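Local coordinates for protein tartronate semialdehyde reductase (Salmonella typhimurium, PDB 1VPD) that probably catalyses the NAD(P)H-dependent reduction of tartronate semialdehyde to D-glycerate, the last step of galactarate breakdown to D-glycerate, at residues 6-11 with 64-69. Residues are numbered along the deposited sequence; the frame is centred on the assembly and turned at random.
Sequences MKVGFI and VIITML
Phe10 and Ile66 meet on one face of a parallel strand pair, 7-11 beside 64-67. CG2 of Ile66 lies over a face of the Phe10 ring, toward its rim, in a CH-pi contact 3.9 Å from the ring centroid. The ring gets there because CG is anti to the backbone N (chi1 -156°). Ile66 CD1 spans the distance from this ring to Val8 CG1. Farther back on the same face, Val8 and Val64 run side by side, with CG2 of Val8 4.0 Å from CG1 of Val64. Helix 17-26 packs on Phe10 and Ile66, and helix 145-156 on the two valines.

Four backbone hydrogen bonds join the strands. Gly9 N binds Val64 O at 2.8 Å. Ile66 N binds Gly9 O at 2.8 Å. Ile11 N binds Ile66 O, and Met68 N closes the series on Ile11 O at 2.9 Å. Packing is tight at Gly9, whose CA comes within 4.0 Å of Ile65 CA. On the opposite face Ile11 CD1 touches Ile65 CG2 at 4.1 Å. Thr67 OG1 is hydrogen-bonded to Asp97.

The start of 6-11 is looser and more exposed. Met6, a selenomethionine deposited in two conformers, has at most a doubtful touch on Val64. The side chain of Lys7 leads away to a salt bridge with Glu50, while its buried carbonyl O has no partner.

Strand 7-11 is flanked by strand 30-34 as well as 64-67, so it is an inner strand of the sheet. It leads into a Gly12, Gly14, Gly17 sequence, consistent with a Rossmann-type GxGxxG motif, whose last glycine begins helix 17-26. Gly9, Phe10 and Ile11 belong to the predicted NAD(+) site. This is the first strand of a Rossmann fold paired with its fourth.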
# COMPACT_ATOMS: atom_id res chain seq x y z
N MSE A 6 25.97 3.79 2.90
CA MSE A 6 24.48 3.82 3.03
C MSE A 6 24.04 2.80 4.08
O MSE A 6 24.08 1.60 3.82
CB MSE A 6 23.81 3.49 1.67
CG MSE A 6 23.01 4.64 1.03
SE MSE A 6 21.70 4.02 -0.31
CE MSE A 6 22.18 5.21 -1.81
N LYS A 7 23.67 3.25 5.28
CA LYS A 7 22.79 2.46 6.15
C LYS A 7 21.41 3.03 5.81
O LYS A 7 21.24 4.25 5.69
CB LYS A 7 23.10 2.55 7.64
CG LYS A 7 23.96 1.39 8.18
CD LYS A 7 24.25 1.47 9.67
CE LYS A 7 25.40 0.52 10.07
NZ LYS A 7 25.40 0.15 11.51
N VAL A 8 20.44 2.14 5.60
CA VAL A 8 19.09 2.51 5.20
C VAL A 8 18.15 2.23 6.37
O VAL A 8 18.12 1.12 6.89
CB VAL A 8 18.64 1.65 4.00
CG1 VAL A 8 17.17 1.92 3.67
CG2 VAL A 8 19.51 1.90 2.80
N GLY A 9 17.39 3.24 6.79
CA GLY A 9 16.41 3.09 7.85
C GLY A 9 15.17 2.47 7.24
O GLY A 9 14.87 2.76 6.09
N PHE A 10 14.46 1.64 8.00
CA PHE A 10 13.19 1.08 7.52
C PHE A 10 12.25 0.96 8.69
O PHE A 10 12.49 0.16 9.61
CB PHE A 10 13.43 -0.27 6.84
CG PHE A 10 12.37 -0.66 5.84
CD1 PHE A 10 12.69 -0.80 4.51
CD2 PHE A 10 11.06 -0.87 6.24
CE1 PHE A 10 11.73 -1.17 3.58
CE2 PHE A 10 10.08 -1.22 5.29
CZ PHE A 10 10.44 -1.38 3.97
N ILE A 11 11.17 1.75 8.69
CA ILE A 11 10.25 1.80 9.81
C ILE A 11 8.87 1.39 9.29
O ILE A 11 8.31 2.09 8.45
CB ILE A 11 10.20 3.20 10.43
CG1 ILE A 11 11.59 3.62 10.92
CG2 ILE A 11 9.23 3.22 11.59
CD1 ILE A 11 11.66 5.04 11.41
N VAL A 64 19.26 7.82 4.65
CA VAL A 64 17.96 7.63 3.99
C VAL A 64 17.13 6.68 4.84
O VAL A 64 17.64 5.70 5.39
CB VAL A 64 18.11 7.13 2.53
CG1 VAL A 64 18.79 5.77 2.47
CG2 VAL A 64 16.73 7.08 1.81
N ILE A 65 15.84 6.98 4.95
CA ILE A 65 14.93 6.21 5.79
C ILE A 65 13.68 5.96 4.96
O ILE A 65 13.14 6.90 4.38
CB ILE A 65 14.53 6.99 7.05
CG1 ILE A 65 15.76 7.31 7.90
CG2 ILE A 65 13.55 6.18 7.90
CD1 ILE A 65 15.87 8.73 8.27
N ILE A 66 13.27 4.71 4.88
CA ILE A 66 11.96 4.34 4.32
C ILE A 66 10.93 4.16 5.44
O ILE A 66 11.21 3.52 6.45
CB ILE A 66 12.10 3.02 3.51
CG1 ILE A 66 12.95 3.26 2.26
CG2 ILE A 66 10.72 2.40 3.16
CD1 ILE A 66 13.52 1.98 1.69
N THR A 67 9.72 4.70 5.25
CA THR A 67 8.59 4.39 6.14
C THR A 67 7.55 3.64 5.34
O THR A 67 7.34 3.93 4.17
CB THR A 67 7.97 5.64 6.76
OG1 THR A 67 7.79 6.68 5.77
CG2 THR A 67 8.90 6.25 7.82
N MSE A 68 6.92 2.65 5.96
CA MSE A 68 5.82 1.90 5.37
C MSE A 68 4.78 1.73 6.47
O MSE A 68 4.82 0.77 7.23
CB MSE A 68 6.29 0.56 4.79
CG MSE A 68 5.20 -0.36 4.18
SE MSE A 68 4.01 0.59 3.08
CE MSE A 68 4.56 0.04 1.38
N LEU A 69 3.87 2.70 6.54
CA LEU A 69 2.93 2.83 7.64
C LEU A 69 1.49 2.98 7.10
O LEU A 69 1.30 3.23 5.91
CB LEU A 69 3.32 4.03 8.50
CG LEU A 69 4.72 3.92 9.13
CD1 LEU A 69 5.20 5.27 9.66
CD2 LEU A 69 4.69 2.86 10.23